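Periplasmic solute binding protein (Pectobacterium atrosepticum, PDB 4RY1) probably binds a sugar or related solute in the periplasm and delivers it to an ABC-type importer of the inner membrane. Local coordinates at residues A[171-176]-A[366-371]; A[186-189]-A[194-197]. All coordinates share one frame; numbering follows the deposited sequence. Where two conformers were deposited one is given.

Contact 1: A[171-176]-A[366-371]; sequences ILTLGR and PFMENQ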
ATOM      1  N   ILE A 171      -5.285  -9.605  -2.087  1.00 13.41           N
ATOM      2  CA  ILE A 171      -5.468 -11.003  -1.664  1.00 13.84           C
ATOM      3  C   ILE A 171      -4.183 -11.807  -1.870  1.00 12.94           C
ATOM      4  O   ILE A 171      -3.908 -12.710  -1.066  1.00 14.33           O
ATOM      5  CB  ILE A 171      -6.690 -11.675  -2.313  1.00 13.99           C
ATOM      6  CG1 ILE A 171      -7.951 -10.822  -2.126  1.00 15.66           C
ATOM      7  CG2 ILE A 171      -6.891 -13.089  -1.750  1.00 14.75           C
ATOM      8  CD1 ILE A 171      -8.336 -10.503  -0.700  1.00 16.03           C
ATOM      9  N   LEU A 172      -3.377 -11.457  -2.866  1.00 13.37           N
ATOM     10  CA  LEU A 172      -2.029 -12.053  -2.988  1.00 13.70           C
ATOM     11  C   LEU A 172      -1.233 -11.794  -1.717  1.00 15.94           C
ATOM     12  O   LEU A 172      -0.541 -12.664  -1.201  1.00 15.87           O
ATOM     13  CB  LEU A 172      -1.278 -11.492  -4.182  1.00 14.77           C
ATOM     14  CG  LEU A 172       0.158 -11.982  -4.352  1.00 14.43           C
ATOM     15  CD1 LEU A 172       0.156 -13.464  -4.636  1.00 17.47           C
ATOM     16  CD2 LEU A 172       0.824 -11.214  -5.482  1.00 18.33           C
ATOM     17  N   THR A 173      -1.341 -10.571  -1.215  1.00 13.23           N
ATOM     18  CA  THR A 173      -0.581 -10.160  -0.042  1.00 14.02           C
ATOM     19  C   THR A 173      -1.134 -10.831   1.204  1.00 14.69           C
ATOM     20  O   THR A 173      -0.397 -11.230   2.093  1.00 15.35           O
ATOM     21  CB  THR A 173      -0.593  -8.628   0.105  1.00 12.92           C
ATOM     22  OG1 THR A 173      -0.091  -8.057  -1.106  1.00 13.41           O
ATOM     23  CG2 THR A 173       0.250  -8.199   1.263  1.00 13.55           C
ATOM     24  N   LEU A 174      -2.452 -10.962   1.268  1.00 13.63           N
ATOM     25  CA  LEU A 174      -3.099 -11.688   2.367  1.00 13.76           C
ATOM     26  C   LEU A 174      -2.592 -13.152   2.422  1.00 15.21           C
ATOM     27  O   LEU A 174      -2.251 -13.678   3.487  1.00 16.20           O
ATOM     28  CB  LEU A 174      -4.616 -11.662   2.210  1.00 16.02           C
ATOM     29  CG  LEU A 174      -5.447 -12.184   3.391  1.00 15.27           C
ATOM     30  CD1 LEU A 174      -5.352 -11.278   4.602  1.00 17.28           C
ATOM     31  CD2 LEU A 174      -6.904 -12.367   2.990  1.00 16.33           C
ATOM     32  N   GLY A 175      -2.539 -13.767   1.247  1.00 13.87           N
ATOM     33  CA  GLY A 175      -2.007 -15.127   1.079  1.00 15.47           C
ATOM     34  C   GLY A 175      -0.544 -15.178   1.505  1.00 19.81           C
ATOM     35  O   GLY A 175      -0.116 -16.091   2.210  1.00 19.61           O
ATOM     36  N   ARG A 176       0.237 -14.199   1.054  1.00 16.23           N
ATOM     37  CA  ARG A 176       1.650 -14.098   1.458  1.00 16.90           C
ATOM     38  C   ARG A 176       1.797 -14.040   2.980  1.00 18.26           C
ATOM     39  O   ARG A 176       2.708 -14.671   3.554  1.00 19.33           O
ATOM     40  CB  ARG A 176       2.298 -12.863   0.838  1.00 18.62           C
ATOM     41  CG  ARG A 176       3.771 -12.749   1.197  1.00 22.76           C
ATOM     42  CD  ARG A 176       4.093 -11.425   1.817  1.00 24.36           C
ATOM     43  NE  ARG A 176       5.446 -11.314   2.348  1.00 19.13           N
ATOM     44  CZ  ARG A 176       5.722 -10.978   3.595  1.00 18.78           C
ATOM     45  NH1 ARG A 176       4.755 -10.656   4.437  1.00 22.37           N
ATOM     46  NH2 ARG A 176       6.987 -10.911   3.996  1.00 21.34           N
ATOM     47  N   PRO A 366       9.981  -5.814  -2.799  1.00 15.03           N
ATOM     48  CA  PRO A 366       9.240  -4.937  -3.707  1.00 14.16           C
ATOM     49  C   PRO A 366       8.735  -5.673  -4.954  1.00 14.78           C
ATOM     50  O   PRO A 366       7.800  -5.196  -5.639  1.00 15.09           O
ATOM     51  CB  PRO A 366      10.277  -3.876  -4.062  1.00 13.71           C
ATOM     52  CG  PRO A 366      11.601  -4.545  -3.892  1.00 16.13           C
ATOM     53  CD  PRO A 366      11.403  -5.427  -2.693  1.00 15.47           C
ATOM     54  N   PHE A 367       9.368  -6.804  -5.273  1.00 14.90           N
ATOM     55  CA  PHE A 367       8.996  -7.540  -6.480  1.00 16.76           C
ATOM     56  C   PHE A 367       7.652  -8.242  -6.380  1.00 16.14           C
ATOM     57  O   PHE A 367       7.063  -8.570  -7.404  1.00 17.64           O
ATOM     58  CB  PHE A 367      10.107  -8.508  -6.863  1.00 15.40           C
ATOM     59  CG  PHE A 367      11.385  -7.804  -7.201  1.00 15.24           C
ATOM     60  CD1 PHE A 367      11.500  -7.069  -8.374  1.00 16.26           C
ATOM     61  CD2 PHE A 367      12.455  -7.836  -6.335  1.00 16.83           C
ATOM     62  CE1 PHE A 367      12.658  -6.370  -8.662  1.00 17.13           C
ATOM     63  CE2 PHE A 367      13.622  -7.168  -6.627  1.00 15.09           C
ATOM     64  CZ  PHE A 367      13.727  -6.432  -7.793  1.00 16.65           C
ATOM     65  N   MET A 368       7.161  -8.448  -5.156  1.00 16.53           N
ATOM     66  CA  MET A 368       5.797  -8.977  -4.969  0.50 15.69           C
ATOM     67  C   MET A 368       4.745  -8.042  -5.570  1.00 16.82           C
ATOM     68  O   MET A 368       3.658  -8.496  -5.973  1.00 17.05           O
ATOM     69  CB  MET A 368       5.515  -9.328  -3.497  0.50 16.86           C
ATOM     70  CG  MET A 368       4.983  -8.217  -2.592  0.50 18.79           C
ATOM     71  SD  MET A 368       4.370  -8.787  -0.979  0.50 16.90           S
ATOM     72  CE  MET A 368       3.323 -10.079  -1.611  0.50 14.21           C
ATOM     73  N   GLU A 369       5.079  -6.752  -5.656  0.50 14.48           N
ATOM     74  CA  GLU A 369       4.189  -5.753  -6.280  0.50 15.59           C
ATOM     75  C   GLU A 369       4.505  -5.450  -7.749  0.50 15.68           C
ATOM     76  O   GLU A 369       3.945  -4.517  -8.318  0.50 16.54           O
ATOM     77  CB  GLU A 369       4.173  -4.462  -5.470  0.50 15.07           C
ATOM     78  CG  GLU A 369       3.871  -4.706  -4.006  0.50 17.38           C
ATOM     79  CD  GLU A 369       3.157  -3.550  -3.341  0.50 26.97           C
ATOM     80  OE1 GLU A 369       2.835  -2.554  -4.021  0.50 14.52           O
ATOM     81  OE2 GLU A 369       2.908  -3.643  -2.123  0.50 25.11           O
ATOM     82  N   ASN A 370       5.377  -6.247  -8.370  1.00 14.91           N
ATOM     83  CA  ASN A 370       5.687  -6.074  -9.796  1.00 15.65           C
ATOM     84  C   ASN A 370       4.371  -6.123 -10.581  1.00 14.52           C
ATOM     85  O   ASN A 370       3.581  -7.045 -10.371  1.00 16.25           O
ATOM     86  CB  ASN A 370       6.658  -7.168 -10.262  1.00 17.53           C
ATOM     87  CG  ASN A 370       6.877  -7.176 -11.760  1.00 17.71           C
ATOM     88  OD1 ASN A 370       6.047  -7.688 -12.502  1.00 19.14           O
ATOM     89  ND2 ASN A 370       8.017  -6.657 -12.208  1.00 20.68           N
ATOM     90  N   GLN A 371       4.137  -5.169 -11.474  1.00 16.43           N
ATOM     91  CA  GLN A 371       2.816  -5.069 -12.111  1.00 16.73           C
ATOM     92  C   GLN A 371       2.535  -6.285 -13.009  1.00 15.82           C
ATOM     93  O   GLN A 371       1.409  -6.765 -13.043  1.00 16.31           O
ATOM     94  CB  GLN A 371       2.668  -3.779 -12.921  1.00 25.60           C
TER
HETATM   95  O   HOH W   1       0.618  -5.360  -0.899  1.00 16.02           O
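Met368 reaches out of its short 3-10 turn to the flank of helix 169-183, and the end of its side chain does most of the touching. Its methyl group CE lies against the aliphatic part of Arg176, 3.8 Å from Arg176 CD and about as far from CB and CG, while Met368 SD stands 3.9 Å from Arg176 CD and meets the guanidinium obliquely. The two side chains cross at about a right angle. Thr173 comes next, one turn back along the helix, where its OG1 is 4.0 Å from Met368 CE. Leu172 sends CD2 to the backbone instead, 4.0 Å from Met368 O, a buried carbonyl oxygen that has no polar partner in the model. Methionine suits this place because an unbranched thioether can span the 8.1 Å between Thr173 CA and Met368 CA; its CG takes the cramped position between the backbone N and the carbonyl carbon (chi1 87°), and a bend at chi3 (-50°) turns the methyl onto the arginine.

Polar bonds flank this apolar contact. A water donates to Thr173 OG1 at 2.8 Å and to Glu369 OE2 at 3.1 Å, bridging the segments, while Thr173 OG1 also bonds Leu169 O in its own helix and Glu369 OE1 pairs with Lys285. Arg176 NE forms a salt bridge with Asp186, and its NH2 hydrogen-bonds the carbonyl oxygens of Val362 and Ala363, which holds the guanidinium while its methylenes lie against Met368. Beyond, Asn370, at the N-cap of helix 371-385, accepts from the backbone N of Leu373 through OD1. This is helix-to-loop packing in the interior of a periplasmic binding protein fold, setting the turn that leads into helix 371-385 against helix 169-183.

Contact 2: A[186-189]-A[194-197]; sequences DMID and SIAY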
ATOM      1  N   ASP A 186       9.211 -15.908   2.688  1.00 20.55           N
ATOM      2  CA  ASP A 186       8.580 -14.947   1.780  1.00 20.38           C
ATOM      3  C   ASP A 186       8.285 -15.627   0.445  1.00 20.32           C
ATOM      4  O   ASP A 186       8.768 -16.712   0.151  1.00 21.86           O
ATOM      5  CB  ASP A 186       9.478 -13.716   1.554  1.00 19.65           C
ATOM      6  CG  ASP A 186       8.782 -12.618   0.736  1.00 18.89           C
ATOM      7  OD1 ASP A 186       7.593 -12.355   1.004  1.00 21.70           O
ATOM      8  OD2 ASP A 186       9.394 -12.100  -0.225  1.00 22.67           O
ATOM      9  N   MET A 187       7.434 -14.971  -0.334  1.00 17.70           N
ATOM     10  CA  MET A 187       7.079 -15.359  -1.695  1.00 19.76           C
ATOM     11  C   MET A 187       8.221 -15.241  -2.721  1.00 19.76           C
ATOM     12  O   MET A 187       8.242 -15.979  -3.703  1.00 21.10           O
ATOM     13  CB  MET A 187       5.876 -14.474  -2.108  1.00 25.29           C
ATOM     14  CG  MET A 187       5.224 -14.721  -3.454  1.00 27.41           C
ATOM     15  SD  MET A 187       3.886 -13.509  -3.747  1.00 20.80           S
ATOM     16  CE  MET A 187       2.745 -14.129  -2.522  1.00 51.11           C
ATOM     17  N   ILE A 188       9.155 -14.303  -2.495  1.00 19.56           N
ATOM     18  CA  ILE A 188      10.222 -13.983  -3.482  1.00 19.48           C
ATOM     19  C   ILE A 188      11.603 -14.394  -2.945  1.00 20.54           C
ATOM     20  O   ILE A 188      11.923 -14.125  -1.789  1.00 22.66           O
ATOM     21  CB  ILE A 188      10.284 -12.467  -3.813  1.00 18.41           C
ATOM     22  CG1 ILE A 188       8.895 -11.905  -4.153  1.00 20.60           C
ATOM     23  CG2 ILE A 188      11.317 -12.176  -4.903  1.00 19.70           C
ATOM     24  CD1 ILE A 188       8.309 -12.467  -5.427  1.00 20.11           C
ATOM     25  N   ASP A 189      12.390 -15.032  -3.806  1.00 19.24           N
ATOM     26  CA  ASP A 189      13.829 -15.265  -3.580  1.00 21.78           C
ATOM     27  C   ASP A 189      14.598 -14.352  -4.524  1.00 21.14           C
ATOM     28  O   ASP A 189      14.791 -14.694  -5.685  1.00 22.52           O
ATOM     29  CB  ASP A 189      14.226 -16.740  -3.829  1.00 22.12           C
ATOM     30  CG  ASP A 189      15.648 -17.042  -3.386  1.00 26.79           C
ATOM     31  OD1 ASP A 189      16.499 -16.128  -3.439  1.00 27.74           O
ATOM     32  OD2 ASP A 189      15.930 -18.191  -3.001  1.00 31.27           O
ATOM     33  N   SER A 194      13.600 -15.537  -8.461  0.50 20.57           N
ATOM     34  CA  SER A 194      12.549 -16.540  -8.573  0.50 21.04           C
ATOM     35  C   SER A 194      11.546 -16.484  -7.441  0.50 21.99           C
ATOM     36  O   SER A 194      11.769 -15.854  -6.400  0.50 22.79           O
ATOM     37  CB  SER A 194      13.157 -17.960  -8.615  0.50 22.80           C
ATOM     38  OG  SER A 194      14.002 -18.142  -9.740  0.50 27.68           O
ATOM     39  N   ILE A 195      10.427 -17.152  -7.682  1.00 22.53           N
ATOM     40  CA  ILE A 195       9.468 -17.438  -6.633  1.00 22.00           C
ATOM     41  C   ILE A 195      10.149 -18.388  -5.617  1.00 23.75           C
ATOM     42  O   ILE A 195      10.803 -19.365  -5.992  1.00 26.79           O
ATOM     43  CB  ILE A 195       8.172 -18.055  -7.219  1.00 22.35           C
ATOM     44  CG1 ILE A 195       7.400 -17.040  -8.076  1.00 19.74           C
ATOM     45  CG2 ILE A 195       7.276 -18.617  -6.121  1.00 23.04           C
ATOM     46  CD1 ILE A 195       6.797 -15.878  -7.306  1.00 22.27           C
ATOM     47  N   ALA A 196      10.024 -18.056  -4.339  1.00 21.64           N
ATOM     48  CA  ALA A 196      10.611 -18.841  -3.244  1.00 21.11           C
ATOM     49  C   ALA A 196       9.758 -20.056  -2.848  1.00 21.88           C
ATOM     50  O   ALA A 196      10.263 -21.051  -2.306  1.00 27.43           O
ATOM     51  CB  ALA A 196      10.843 -17.963  -2.027  1.00 21.80           C
ATOM     52  N   TYR A 197       8.456 -19.948  -3.079  1.00 23.17           N
ATOM     53  CA  TYR A 197       7.537 -21.068  -2.831  1.00 22.39           C
ATOM     54  C   TYR A 197       7.863 -22.233  -3.765  1.00 22.60           C
ATOM     55  O   TYR A 197       8.163 -22.047  -4.940  1.00 23.10           O
ATOM     56  CB  TYR A 197       6.064 -20.659  -3.020  1.00 20.90           C
ATOM     57  CG  TYR A 197       5.522 -19.573  -2.114  1.00 20.05           C
ATOM     58  CD1 TYR A 197       6.142 -19.209  -0.933  1.00 21.57           C
ATOM     59  CD2 TYR A 197       4.351 -18.918  -2.450  1.00 21.63           C
ATOM     60  CE1 TYR A 197       5.626 -18.202  -0.121  1.00 19.64           C
ATOM     61  CE2 TYR A 197       3.831 -17.917  -1.655  1.00 20.30           C
ATOM     62  CZ  TYR A 197       4.463 -17.558  -0.492  1.00 24.17           C
ATOM     63  OH  TYR A 197       3.921 -16.554   0.265  1.00 20.03           O
TER
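Met187 and Ala196 are joined by a backbone hydrogen bond from Ala196 N to Met187 O of 2.8 Å. Farther along, Asp189 and Ser194 form an antiparallel hydrogen-bonded pair: Asp189 N meets Ser194 O at 2.8 Å, and Ser194 N returns a 3.1 Å bond to Asp189 O. Between these bonds, Ile188 and Ile195 make the non-hydrogen-bonded pair. Just before the strand, Asp186 OD2 accepts from Ile188 N, making an Asx turn, while OD1 pairs with Arg176.

Apolar contacts fill in around the backbone. Tyr197 lays one ring face under Met187 CA, a CH-pi contact of 3.9 Å to the centroid. With CG anti to the backbone N (chi1 -176°), the Met187 side chain crosses the ring at a slant and brings CE to 3.9 Å from Tyr197 OH. A flat ring suits this place because its face can receive Met187 CA while its far end meets Met187 CB, CG and CE. Ile188 CD1 and Ile195 CD1 meet at 4.2 Å, although their CB bonds diverge, and Ile195 also packs on helix 391-409. Small enough to fit close, Ala196 brings CB to 3.3 Å from Asp186 O.

Asp189 OD1 accepts from the backbone N of Lys192, and Ser194 OG bonds the backbone O of Lys192, completing a short two-stranded beta hairpin between helices 169-183 and 199-214.

Contacts 1 and 2 meet along helix 169-183, which belongs to contact 1 and on which Met187 and Tyr197 of contact 2 pack; their centres are about 11 Å apart. Arg176 is the main connection: its NE forms a 2.7 Å salt bridge with Asp186 OD1, tying the helix to the start of the hairpin. Met187 supplies the apolar join, with CE 3.4 Å from Leu172 CD1 and 3.6 Å from Arg176 CB, while Tyr197 OH lies 3.6 Å from Arg176 CA. In sequence the hairpin falls inside the long loop closed by contact 1, directly after the helix. Contact 1 is nearer the chain centre, about 10 Å from it centre to centre against about 20 Å for contact 2.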